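PDB 1I5P: pesticidial crystal protein CRY2AA from Bacillus thuringiensis serovar kurstaki, which binds to midgut epithelial cells of mosquito (dipteran) and moth (lepidopteran) larvae and promotes their colloid-osmotic lysis. Local coordinates for residues T482-A487 with R533-G538; I496-A501 with F617-I622; Q527-A532 with D606-L611; Y546-S551 with N621-P626; R564-S569 with I590-I595. One frame throughout, in Å; residues are numbered along the deposited sequence.

Interaction 1 of 5, residues T482-A487 with R533-G538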
# COMPACT_ATOMS: atom_id res chain seq x y z
N THR A 482 5.42 18.07 -8.82
CA THR A 482 5.47 16.98 -7.85
C THR A 482 4.87 17.33 -6.50
O THR A 482 4.57 18.48 -6.20
CB THR A 482 6.90 16.48 -7.64
OG1 THR A 482 7.70 17.54 -7.09
CG2 THR A 482 7.50 16.01 -8.96
N MET A 483 4.74 16.30 -5.67
CA MET A 483 4.17 16.41 -4.34
C MET A 483 5.03 17.11 -3.30
O MET A 483 6.23 16.87 -3.19
CB MET A 483 3.87 15.03 -3.77
CG MET A 483 2.83 14.21 -4.47
SD MET A 483 2.78 12.56 -3.75
CE MET A 483 1.72 11.72 -4.93
N ILE A 484 4.39 17.98 -2.53
CA ILE A 484 5.06 18.64 -1.42
C ILE A 484 4.37 17.96 -0.24
O ILE A 484 3.15 18.03 -0.10
CB ILE A 484 4.82 20.16 -1.38
CG1 ILE A 484 5.57 20.83 -2.55
CG2 ILE A 484 5.29 20.72 -0.04
CD1 ILE A 484 5.44 22.35 -2.60
N HIS A 485 5.15 17.27 0.58
CA HIS A 485 4.62 16.54 1.73
C HIS A 485 4.25 17.44 2.90
O HIS A 485 5.03 18.29 3.30
CB HIS A 485 5.63 15.49 2.16
CG HIS A 485 5.96 14.52 1.08
ND1 HIS A 485 5.19 13.40 0.84
CD2 HIS A 485 6.90 14.55 0.11
CE1 HIS A 485 5.64 12.78 -0.23
NE2 HIS A 485 6.68 13.46 -0.69
N LEU A 486 3.06 17.23 3.44
CA LEU A 486 2.59 18.02 4.57
C LEU A 486 2.88 17.34 5.91
O LEU A 486 2.37 16.25 6.18
CB LEU A 486 1.09 18.31 4.44
CG LEU A 486 0.45 19.18 5.53
CD1 LEU A 486 1.16 20.53 5.59
CD2 LEU A 486 -1.04 19.37 5.23
N ALA A 487 3.69 18.00 6.74
CA ALA A 487 4.02 17.47 8.05
C ALA A 487 2.78 17.61 8.94
O ALA A 487 1.92 18.44 8.68
CB ALA A 487 5.18 18.25 8.65
N ARG A 533 15.85 14.41 -4.25
CA ARG A 533 15.36 15.52 -3.46
C ARG A 533 13.89 15.37 -3.09
O ARG A 533 13.07 14.98 -3.92
CB ARG A 533 15.54 16.85 -4.20
CG ARG A 533 14.68 17.97 -3.62
CD ARG A 533 15.07 19.34 -4.12
NE ARG A 533 16.40 19.72 -3.63
CZ ARG A 533 16.98 20.89 -3.88
NH1 ARG A 533 16.35 21.80 -4.60
NH2 ARG A 533 18.18 21.15 -3.38
N TYR A 534 13.57 15.70 -1.85
CA TYR A 534 12.21 15.64 -1.35
C TYR A 534 11.87 16.99 -0.74
O TYR A 534 12.74 17.68 -0.19
CB TYR A 534 12.07 14.55 -0.29
CG TYR A 534 12.44 13.18 -0.82
CD1 TYR A 534 13.77 12.78 -0.88
CD2 TYR A 534 11.47 12.32 -1.32
CE1 TYR A 534 14.13 11.56 -1.44
CE2 TYR A 534 11.82 11.09 -1.88
CZ TYR A 534 13.15 10.73 -1.94
OH TYR A 534 13.50 9.54 -2.53
N THR A 535 10.60 17.38 -0.84
CA THR A 535 10.16 18.66 -0.30
C THR A 535 8.97 18.46 0.62
O THR A 535 8.00 17.77 0.28
CB THR A 535 9.78 19.64 -1.43
OG1 THR A 535 10.86 19.74 -2.35
CG2 THR A 535 9.49 21.03 -0.85
N LEU A 536 9.03 19.09 1.79
CA LEU A 536 7.96 18.97 2.76
C LEU A 536 7.59 20.32 3.37
O LEU A 536 8.40 21.25 3.42
CB LEU A 536 8.40 18.00 3.87
CG LEU A 536 9.54 18.48 4.77
CD1 LEU A 536 8.94 19.10 6.02
CD2 LEU A 536 10.45 17.32 5.16
N ARG A 537 6.34 20.41 3.83
CA ARG A 537 5.83 21.62 4.45
C ARG A 537 6.01 21.45 5.96
O ARG A 537 5.29 20.66 6.58
CB ARG A 537 4.34 21.79 4.11
CG ARG A 537 3.73 23.10 4.56
CD ARG A 537 4.30 24.26 3.77
NE ARG A 537 3.70 25.53 4.14
CZ ARG A 537 3.96 26.68 3.52
NH1 ARG A 537 4.81 26.71 2.50
NH2 ARG A 537 3.38 27.80 3.93
N GLY A 538 6.97 22.17 6.53
CA GLY A 538 7.24 22.04 7.95
C GLY A 538 6.16 22.52 8.91
O GLY A 538 5.24 23.26 8.54
O HOH W 1 8.77 15.42 -2.26
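M483 meets T535 through one water, which donates to M483 O and accepts from T535 N at 3.0 Å, bridging the strands where they are still too far apart to pair directly. I484 then sets CG2 over the T535-R537 backbone. H485 pairs with L536 in parallel register: its N-H bonds T535 O at 2.9 Å, and its own O accepts from R537 N, though the modelled 2.5 Å is short and the exact length doubtful. The imidazole turns its edge to the same acceptor, CD2 lying 3.4 Å from T535 O, while its nitrogens are held from outside the pair, ND1 by K471 NZ and NE2 by H500 O. On the other sheet face L486 CD1 rests 3.7 Å from R537 CB. R537 bends at its second torsion (68°), which turns CD aside, and the guanidinium runs on to N602 OD1. A487 closes the ladder, its N bonding R537 O at 3.1 Å, with CB pressed beside the same oxygen. The two strands splay at 46°, a strongly twisted parallel pairing in the mixed sheet that forms one layer of the C-terminal lectin-like, jelly-roll beta sandwich.

Interaction 2 of 5, residues I496-A501 with F617-I622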
# COMPACT_ATOMS: atom_id res chain seq x y z
N ILE A 496 7.86 9.55 4.60
CA ILE A 496 7.82 10.04 3.23
C ILE A 496 8.33 8.91 2.35
O ILE A 496 9.45 8.44 2.53
CB ILE A 496 8.77 11.24 2.99
CG1 ILE A 496 8.29 12.47 3.77
CG2 ILE A 496 8.82 11.56 1.49
CD1 ILE A 496 9.17 13.71 3.55
N SER A 497 7.50 8.46 1.42
CA SER A 497 7.92 7.39 0.53
C SER A 497 9.01 7.92 -0.37
O SER A 497 8.89 9.01 -0.94
CB SER A 497 6.75 6.91 -0.34
OG SER A 497 7.24 6.11 -1.40
N PRO A 498 10.11 7.16 -0.50
CA PRO A 498 11.22 7.57 -1.35
C PRO A 498 10.77 7.76 -2.78
O PRO A 498 11.44 8.41 -3.57
CB PRO A 498 12.20 6.40 -1.19
CG PRO A 498 11.98 5.98 0.23
CD PRO A 498 10.46 5.97 0.29
N ILE A 499 9.61 7.19 -3.12
CA ILE A 499 9.08 7.30 -4.47
C ILE A 499 8.54 8.70 -4.76
O ILE A 499 8.54 9.15 -5.91
CB ILE A 499 7.95 6.27 -4.73
CG1 ILE A 499 8.43 4.85 -4.39
CG2 ILE A 499 7.47 6.37 -6.17
CD1 ILE A 499 9.78 4.48 -4.98
N HIS A 500 8.08 9.37 -3.70
CA HIS A 500 7.49 10.70 -3.82
C HIS A 500 8.53 11.82 -3.74
O HIS A 500 8.43 12.72 -2.91
CB HIS A 500 6.45 10.88 -2.72
CG HIS A 500 5.33 9.90 -2.79
ND1 HIS A 500 4.51 9.62 -1.71
CD2 HIS A 500 4.85 9.16 -3.82
CE1 HIS A 500 3.58 8.75 -2.08
NE2 HIS A 500 3.77 8.46 -3.35
N ALA A 501 9.51 11.75 -4.63
CA ALA A 501 10.57 12.74 -4.65
C ALA A 501 10.22 13.95 -5.50
O ALA A 501 9.35 13.89 -6.37
CB ALA A 501 11.85 12.11 -5.17
N PHE A 617 21.86 0.46 -4.11
CA PHE A 617 21.44 0.98 -2.81
C PHE A 617 19.93 1.12 -2.83
O PHE A 617 19.35 1.64 -3.79
CB PHE A 617 22.09 2.34 -2.55
CG PHE A 617 21.69 2.98 -1.25
CD1 PHE A 617 22.52 2.92 -0.14
CD2 PHE A 617 20.48 3.69 -1.14
CE1 PHE A 617 22.18 3.55 1.05
CE2 PHE A 617 20.13 4.32 0.05
CZ PHE A 617 20.98 4.26 1.15
N ASP A 618 19.27 0.65 -1.77
CA ASP A 618 17.82 0.75 -1.67
C ASP A 618 17.41 1.79 -0.64
O ASP A 618 17.67 1.63 0.55
CB ASP A 618 17.21 -0.59 -1.27
CG ASP A 618 16.96 -1.51 -2.46
OD1 ASP A 618 15.94 -1.34 -3.16
OD2 ASP A 618 17.79 -2.42 -2.68
N LEU A 619 16.78 2.87 -1.10
CA LEU A 619 16.28 3.90 -0.20
C LEU A 619 14.86 3.40 0.03
O LEU A 619 14.01 3.50 -0.86
CB LEU A 619 16.24 5.26 -0.91
CG LEU A 619 16.57 6.52 -0.10
CD1 LEU A 619 15.75 7.67 -0.66
CD2 LEU A 619 16.28 6.34 1.38
N MET A 620 14.60 2.86 1.22
CA MET A 620 13.30 2.28 1.54
C MET A 620 12.25 3.15 2.22
O MET A 620 11.07 3.08 1.88
CB MET A 620 13.52 0.99 2.32
CG MET A 620 14.37 -0.00 1.54
SD MET A 620 14.91 -1.39 2.52
CE MET A 620 13.36 -2.32 2.60
N ASN A 621 12.67 3.96 3.20
CA ASN A 621 11.73 4.84 3.88
C ASN A 621 12.43 6.04 4.49
O ASN A 621 13.61 5.98 4.84
CB ASN A 621 10.95 4.11 4.98
CG ASN A 621 9.54 4.67 5.18
OD1 ASN A 621 9.23 5.80 4.77
ND2 ASN A 621 8.66 3.89 5.81
N ILE A 622 11.68 7.13 4.61
CA ILE A 622 12.19 8.36 5.18
C ILE A 622 11.26 8.64 6.35
O ILE A 622 10.06 8.85 6.16
CB ILE A 622 12.09 9.52 4.15
CG1 ILE A 622 12.92 9.18 2.91
CG2 ILE A 622 12.58 10.83 4.78
CD1 ILE A 622 12.62 10.07 1.70
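I496 and I622 join the two segments through backbone bonds of unequal strength. I496 N gives a 2.8 Å bond to I622 O; the return bond from I622 N to I496 O is weak, at 3.3 Å. The same I622 N-H is also weakly drawn, within its own strand, to N621 OD1, so one donor is divided between two acceptors. Apolar contact begins at this pair, where CB of I496 and CB of I622 lie 3.9 Å apart. P498 extends it: CB of its ring touches L619 CD1 at 3.8 Å, and Y534 covers I496, L619 and I622 from the opposing sheet. The ring also packs on carbonyls, CG lying 3.4 Å from L619 O and CD 3.4 Å from M620 O, beside the classic beta bulge that M620 and N621 form opposite R548. Turn bonds shape the loop: S497 to H500 is a type I beta turn, and S497 OG accepts from I499 N at 3.1 Å in an ST turn. Proline has no N-H to offer, consistent with the pairing of these strands ending at I496-I622; from there the chain leaves the sheet through carbon contacts instead, with M620 O taken up by N518 ND2.

Interaction 3 of 5, residues Q527-A532 with D606-L611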
# COMPACT_ATOMS: atom_id res chain seq x y z
N GLN A 527 23.45 3.74 -9.83
CA GLN A 527 24.54 4.62 -10.23
C GLN A 527 25.00 5.44 -9.03
O GLN A 527 24.20 6.06 -8.33
CB GLN A 527 24.10 5.54 -11.36
CG GLN A 527 25.09 6.64 -11.69
CD GLN A 527 24.83 7.28 -13.03
OE1 GLN A 527 23.76 7.12 -13.62
NE2 GLN A 527 25.81 8.03 -13.53
N SER A 528 26.31 5.44 -8.80
CA SER A 528 26.87 6.18 -7.68
C SER A 528 26.65 7.69 -7.85
O SER A 528 26.48 8.18 -8.97
CB SER A 528 28.37 5.87 -7.55
OG SER A 528 28.87 6.27 -6.29
N ASN A 529 26.63 8.40 -6.73
CA ASN A 529 26.42 9.85 -6.73
C ASN A 529 25.05 10.26 -7.28
O ASN A 529 24.93 11.21 -8.06
CB ASN A 529 27.53 10.56 -7.50
CG ASN A 529 27.56 12.05 -7.22
OD1 ASN A 529 27.03 12.51 -6.21
ND2 ASN A 529 28.20 12.80 -8.11
N THR A 530 24.02 9.54 -6.85
CA THR A 530 22.66 9.85 -7.26
C THR A 530 22.04 10.63 -6.11
O THR A 530 22.19 10.26 -4.94
CB THR A 530 21.83 8.58 -7.51
OG1 THR A 530 22.38 7.85 -8.61
CG2 THR A 530 20.38 8.94 -7.82
N THR A 531 21.36 11.72 -6.43
CA THR A 531 20.72 12.54 -5.42
C THR A 531 19.21 12.56 -5.64
O THR A 531 18.74 12.80 -6.75
CB THR A 531 21.23 13.99 -5.45
OG1 THR A 531 22.61 14.02 -5.05
CG2 THR A 531 20.42 14.87 -4.52
N ALA A 532 18.48 12.30 -4.56
CA ALA A 532 17.03 12.31 -4.59
C ALA A 532 16.57 13.44 -3.68
O ALA A 532 16.87 13.46 -2.49
CB ALA A 532 16.48 10.97 -4.10
N ASP A 606 17.76 16.70 0.70
CA ASP A 606 18.55 16.07 -0.35
C ASP A 606 19.28 14.85 0.18
O ASP A 606 20.02 14.93 1.16
CB ASP A 606 19.55 17.06 -0.95
CG ASP A 606 18.88 18.20 -1.69
OD1 ASP A 606 17.88 17.94 -2.39
OD2 ASP A 606 19.36 19.35 -1.57
N ILE A 607 19.04 13.71 -0.46
CA ILE A 607 19.67 12.47 -0.07
C ILE A 607 20.60 12.01 -1.19
O ILE A 607 20.15 11.58 -2.25
CB ILE A 607 18.62 11.38 0.21
CG1 ILE A 607 17.65 11.86 1.31
CG2 ILE A 607 19.29 10.09 0.64
CD1 ILE A 607 16.57 10.85 1.70
N ASN A 608 21.91 12.14 -0.95
CA ASN A 608 22.91 11.74 -1.93
C ASN A 608 23.57 10.44 -1.52
O ASN A 608 24.02 10.28 -0.38
CB ASN A 608 23.95 12.85 -2.10
CG ASN A 608 25.12 12.42 -2.96
OD1 ASN A 608 26.07 11.79 -2.49
ND2 ASN A 608 25.06 12.75 -4.25
N VAL A 609 23.65 9.50 -2.46
CA VAL A 609 24.23 8.21 -2.17
C VAL A 609 25.45 7.89 -3.02
O VAL A 609 25.43 8.03 -4.25
CB VAL A 609 23.19 7.08 -2.33
CG1 VAL A 609 23.85 5.73 -2.09
CG2 VAL A 609 22.04 7.30 -1.37
N THR A 610 26.50 7.45 -2.35
CA THR A 610 27.74 7.07 -2.99
C THR A 610 27.78 5.55 -2.91
O THR A 610 27.71 4.99 -1.82
CB THR A 610 28.96 7.63 -2.23
OG1 THR A 610 28.89 9.06 -2.20
CG2 THR A 610 30.25 7.20 -2.91
N LEU A 611 27.87 4.88 -4.06
CA LEU A 611 27.92 3.42 -4.08
C LEU A 611 29.37 2.97 -4.05
O LEU A 611 29.93 2.60 -5.08
CB LEU A 611 27.23 2.88 -5.33
CG LEU A 611 25.73 3.19 -5.47
CD1 LEU A 611 25.21 2.54 -6.74
CD2 LEU A 611 24.97 2.67 -4.25
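N608 reaches across to N529 and T531 and spends both hydrogens of its amide there. ND2 donates to N529 OD1 at 2.8 Å and to T531 OG1 at 2.9 Å, the second bond nearly straight (170°), and both acceptors lie close to the N608 amide plane, so the two bonds together fix the rotation of that group. The two asparagine amides are turned 66° apart. Chi1 of 172° sets N608 CG anti to the backbone N, from where the amide can span the two residues of the neighbouring strand.

The backbone ladder is regular at one end, where A532 N donates to I607 O and I607 N to A532 O, and V609 N bonds T530 O at 3.0 Å. It changes at N529 and T530, which both face V609 in a G1 beta bulge: V609 O receives two weak bonds, from N529 N at 2.8 Å and T530 N at 3.3 Å. Beyond the bulge a side chain replaces the missing carbonyl, S528 OG accepting from L611 N at 2.8 Å. T530 OG1 donates to Q527 O at 2.6 Å and also pairs with N506 OD1, while D606 forms a salt bridge with R533. Around the bulge S528 OG and N529 OD1 thus carry on the pairing, while the N608-T531 bond reinforces its regular part; T530, A532, I607 and V609 turn toward the sandwich interior.

Interaction 4 of 5, residues Y546-S551 with N621-P626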
# COMPACT_ATOMS: atom_id res chain seq x y z
N TYR A 546 15.48 9.49 10.32
CA TYR A 546 15.92 8.11 10.17
C TYR A 546 15.69 7.70 8.73
O TYR A 546 14.63 7.96 8.16
CB TYR A 546 15.10 7.17 11.07
CG TYR A 546 15.41 7.25 12.55
CD1 TYR A 546 14.82 8.23 13.35
CD2 TYR A 546 16.29 6.35 13.16
CE1 TYR A 546 15.09 8.31 14.71
CE2 TYR A 546 16.57 6.42 14.52
CZ TYR A 546 15.96 7.40 15.30
OH TYR A 546 16.24 7.48 16.64
N LEU A 547 16.69 7.08 8.13
CA LEU A 547 16.54 6.61 6.76
C LEU A 547 16.56 5.09 6.80
O LEU A 547 17.53 4.50 7.28
CB LEU A 547 17.66 7.12 5.86
CG LEU A 547 17.71 8.63 5.60
CD1 LEU A 547 18.75 8.94 4.55
CD2 LEU A 547 16.35 9.14 5.15
N ARG A 548 15.47 4.48 6.35
CA ARG A 548 15.40 3.03 6.29
C ARG A 548 16.01 2.68 4.95
O ARG A 548 15.51 3.09 3.90
CB ARG A 548 13.95 2.54 6.37
CG ARG A 548 13.81 1.03 6.16
CD ARG A 548 12.50 0.48 6.71
NE ARG A 548 12.45 0.51 8.17
CZ ARG A 548 11.48 -0.03 8.90
NH1 ARG A 548 10.47 -0.66 8.32
NH2 ARG A 548 11.53 0.05 10.23
N VAL A 549 17.12 1.94 4.98
CA VAL A 549 17.80 1.59 3.75
C VAL A 549 18.36 0.18 3.78
O VAL A 549 18.47 -0.45 4.83
CB VAL A 549 18.99 2.54 3.48
CG1 VAL A 549 18.59 3.98 3.77
CG2 VAL A 549 20.19 2.14 4.35
N SER A 550 18.72 -0.30 2.59
CA SER A 550 19.31 -1.62 2.44
C SER A 550 20.55 -1.42 1.57
O SER A 550 20.48 -0.78 0.53
CB SER A 550 18.35 -2.59 1.77
OG SER A 550 18.96 -3.86 1.60
N SER A 551 21.67 -1.97 2.01
CA SER A 551 22.91 -1.83 1.26
C SER A 551 23.74 -3.10 1.40
O SER A 551 24.48 -3.27 2.38
CB SER A 551 23.70 -0.62 1.77
OG SER A 551 24.87 -0.41 1.01
N ASN A 621 12.67 3.96 3.20
CA ASN A 621 11.73 4.84 3.88
C ASN A 621 12.43 6.04 4.49
O ASN A 621 13.61 5.98 4.84
CB ASN A 621 10.95 4.11 4.98
CG ASN A 621 9.54 4.67 5.18
OD1 ASN A 621 9.23 5.80 4.77
ND2 ASN A 621 8.66 3.89 5.81
N ILE A 622 11.68 7.13 4.61
CA ILE A 622 12.19 8.36 5.18
C ILE A 622 11.26 8.64 6.35
O ILE A 622 10.06 8.85 6.16
CB ILE A 622 12.09 9.52 4.15
CG1 ILE A 622 12.92 9.18 2.91
CG2 ILE A 622 12.58 10.83 4.78
CD1 ILE A 622 12.62 10.07 1.70
N MET A 623 11.80 8.62 7.56
CA MET A 623 10.95 8.86 8.71
C MET A 623 11.48 9.87 9.70
O MET A 623 12.64 9.81 10.13
CB MET A 623 10.66 7.55 9.44
CG MET A 623 11.86 6.68 9.63
SD MET A 623 11.87 5.31 8.48
CE MET A 623 12.83 4.14 9.43
N PHE A 624 10.61 10.82 10.05
CA PHE A 624 10.93 11.86 11.01
C PHE A 624 10.27 11.44 12.31
O PHE A 624 9.06 11.25 12.38
CB PHE A 624 10.38 13.21 10.55
CG PHE A 624 10.95 13.68 9.24
CD1 PHE A 624 10.50 13.16 8.04
CD2 PHE A 624 11.98 14.63 9.22
CE1 PHE A 624 11.05 13.57 6.83
CE2 PHE A 624 12.54 15.04 8.00
CZ PHE A 624 12.07 14.51 6.81
N VAL A 625 11.09 11.29 13.34
CA VAL A 625 10.61 10.86 14.64
C VAL A 625 10.91 11.91 15.71
O VAL A 625 11.97 12.53 15.70
CB VAL A 625 11.30 9.52 15.02
CG1 VAL A 625 10.75 8.99 16.33
CG2 VAL A 625 11.09 8.51 13.89
N PRO A 626 9.96 12.14 16.63
CA PRO A 626 10.19 13.13 17.68
C PRO A 626 11.51 12.80 18.36
O PRO A 626 11.77 11.65 18.70
CB PRO A 626 8.97 12.95 18.58
CG PRO A 626 7.90 12.67 17.56
CD PRO A 626 8.58 11.62 16.70
O HOH W 2 14.19 9.43 17.94
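Y546 and M623 form a hydrogen-bonded pair between antiparallel strands of the jelly-roll sandwich, with Y546 N to M623 O at 2.9 Å and M623 N to Y546 O at 3.0 Å; R548 and N621 repeat the pattern. On the face that carries these four residues, M623 is the main bump. Its CG takes the crowded position between N and carbonyl carbon (chi1 45°), which brings it against Y546 CB at 3.6 Å, and the chain then bends so that SD passes over Y546 O and CE ends 3.6 Å from R548 CB. The thioether thus fills the groove between Y546 and R548, neighbours on this face of the partner strand. N621 CB flanks it, 3.7 Å from the same R548 CB, and at the other end V625 CG2 meets Y546 CD1 at 3.8 Å, approaching the ring obliquely.

On the face turned into the sandwich, L547 and I622 lie side by side pointing the same way, L547 CD2 nestling equally close to both gamma carbons of I622. R548 continues past the methionine toward the helical bundle: it makes a salt bridge with D589, a cation-pi contact with F587 and a bond to S260 O, just beyond helix 238-259. At the far end of the pair a water stands in the plane of the Y546 ring at its edge, 3.1 Å from Y546 OH, and gives a weak bond to P626 O.

Interaction 5 of 5, residues R564-S569 with I590-I595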
# COMPACT_ATOMS: atom_id res chain seq x y z
N ARG A 564 22.49 22.10 6.67
CA ARG A 564 23.35 21.16 7.37
C ARG A 564 23.62 19.95 6.48
O ARG A 564 22.74 19.48 5.77
CB ARG A 564 22.69 20.68 8.67
CG ARG A 564 22.05 21.78 9.52
CD ARG A 564 21.45 21.18 10.78
NE ARG A 564 20.46 22.04 11.41
CZ ARG A 564 19.66 21.67 12.41
NH1 ARG A 564 19.74 20.44 12.91
NH2 ARG A 564 18.78 22.52 12.92
N VAL A 565 24.85 19.44 6.52
CA VAL A 565 25.21 18.28 5.73
C VAL A 565 25.61 17.13 6.64
O VAL A 565 26.62 17.20 7.33
CB VAL A 565 26.40 18.58 4.79
CG1 VAL A 565 26.65 17.39 3.87
CG2 VAL A 565 26.12 19.83 3.98
N TYR A 566 24.81 16.07 6.65
CA TYR A 566 25.11 14.91 7.47
C TYR A 566 25.68 13.81 6.60
O TYR A 566 25.12 13.48 5.55
CB TYR A 566 23.86 14.40 8.18
CG TYR A 566 23.15 15.42 9.03
CD1 TYR A 566 22.26 16.33 8.47
CD2 TYR A 566 23.37 15.48 10.41
CE1 TYR A 566 21.59 17.27 9.26
CE2 TYR A 566 22.71 16.42 11.21
CZ TYR A 566 21.82 17.30 10.62
OH TYR A 566 21.18 18.22 11.41
N THR A 567 26.80 13.24 7.02
CA THR A 567 27.44 12.18 6.27
C THR A 567 27.53 10.89 7.07
O THR A 567 28.09 10.87 8.17
CB THR A 567 28.86 12.59 5.83
OG1 THR A 567 28.79 13.82 5.10
CG2 THR A 567 29.48 11.52 4.94
N VAL A 568 26.97 9.82 6.53
CA VAL A 568 27.02 8.52 7.19
C VAL A 568 27.79 7.58 6.28
O VAL A 568 27.31 7.19 5.22
CB VAL A 568 25.61 7.95 7.44
CG1 VAL A 568 25.72 6.64 8.19
CG2 VAL A 568 24.79 8.95 8.23
N SER A 569 29.00 7.23 6.71
CA SER A 569 29.86 6.35 5.93
C SER A 569 29.78 4.89 6.34
O SER A 569 29.31 4.56 7.42
CB SER A 569 31.32 6.81 6.05
OG SER A 569 31.45 8.17 5.68
N ILE A 590 18.92 4.03 9.67
CA ILE A 590 20.08 4.86 9.93
C ILE A 590 19.68 6.19 10.55
O ILE A 590 18.90 6.95 9.96
CB ILE A 590 20.85 5.17 8.63
CG1 ILE A 590 20.97 3.92 7.75
CG2 ILE A 590 22.22 5.74 8.99
CD1 ILE A 590 21.74 2.77 8.39
N ASN A 591 20.22 6.46 11.73
CA ASN A 591 19.93 7.72 12.42
C ASN A 591 20.83 8.78 11.79
O ASN A 591 22.05 8.80 12.00
CB ASN A 591 20.22 7.57 13.92
CG ASN A 591 19.78 8.78 14.74
OD1 ASN A 591 19.68 8.71 15.96
ND2 ASN A 591 19.51 9.89 14.06
N ILE A 592 20.23 9.65 10.98
CA ILE A 592 20.98 10.70 10.31
C ILE A 592 21.28 11.87 11.24
O ILE A 592 22.37 12.41 11.24
CB ILE A 592 20.20 11.24 9.09
CG1 ILE A 592 19.85 10.09 8.14
CG2 ILE A 592 21.02 12.29 8.37
CD1 ILE A 592 21.06 9.30 7.67
N GLY A 593 20.29 12.25 12.04
CA GLY A 593 20.50 13.35 12.96
C GLY A 593 19.25 14.19 13.16
O GLY A 593 18.20 13.93 12.57
N ASN A 594 19.39 15.21 14.00
CA ASN A 594 18.29 16.11 14.30
C ASN A 594 18.08 17.14 13.20
O ASN A 594 19.03 17.74 12.71
CB ASN A 594 18.56 16.81 15.63
CG ASN A 594 17.50 17.83 15.97
OD1 ASN A 594 17.58 18.99 15.55
ND2 ASN A 594 16.50 17.42 16.74
N ILE A 595 16.83 17.34 12.81
CA ILE A 595 16.50 18.30 11.78
C ILE A 595 15.30 19.13 12.20
O ILE A 595 14.53 18.73 13.07
CB ILE A 595 16.21 17.60 10.41
CG1 ILE A 595 14.88 16.85 10.46
CG2 ILE A 595 17.34 16.66 10.07
CD1 ILE A 595 13.68 17.69 10.04
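Y566 sets its ring obliquely against the bulged backbone of I592 to N594, with CD2 3.3 Å from I592 O. The R564 guanidinium has two oxygens at its edge, near its plane: Y566 OH, which accepts from NH1 at 3.0 Å, and the more distant N594 OD1. That bond is fairly straight (160°) and ties the phenol to the arginine of its own strand. The phenol tip also comes close to the N594 backbone, OH lying 2.6 Å from N594 O.

The contact belongs to the beta sandwich of the C-terminal domain and joins its two sheets face to face: strand 564-571 pairs with 555-561 in one layer, strand 585-597 with 541-550 in the other. The segment axes run nearly antiparallel, at 165°, but stay too far apart for backbone pairing, and side chains fill the interval, R564, Y566 and V568 all pointing toward the other layer. I592 and G593 both face L545 in a classic beta bulge; with no CB on G593, Y566 CE2 can come within 4.2 Å of its CA.

Beyond the ring the packing is aliphatic. Y566 CB bears on I592 CG2 at 3.5 Å, and chi1 of -57° puts Y566 CG anti to the carbonyl carbon, where it too lies near that methyl. V568 spreads its two methyls over two isoleucines: CG1 touches I590 CG2 at 3.7 Å, while CG2 lies 3.8 Å from I592 CD1, the V568 and I592 side chains crossing at about a right angle.

All five contacts build one beta sandwich. Interactions 1, 2 and 4 are buried; 3 and 5 are only partly so, and 3 pairs many polar side chains. Interactions 1 and 3 lie along strand 530-537, pairing it in parallel with 483-486 and antiparallel with 602-610, and the R533-D606 salt bridge connects them. Interactions 2 and 4 share strand 617-626 of the facing sheet, N621 and I622 serving both. Interaction 5 differs in kind: it bridges the layers through side chains rather than pairing strands. Between the layers, I607, I622 and L547 draw 2, 3 and 4 together, L536 packs on F624, and Y534 OH reaches P498 O.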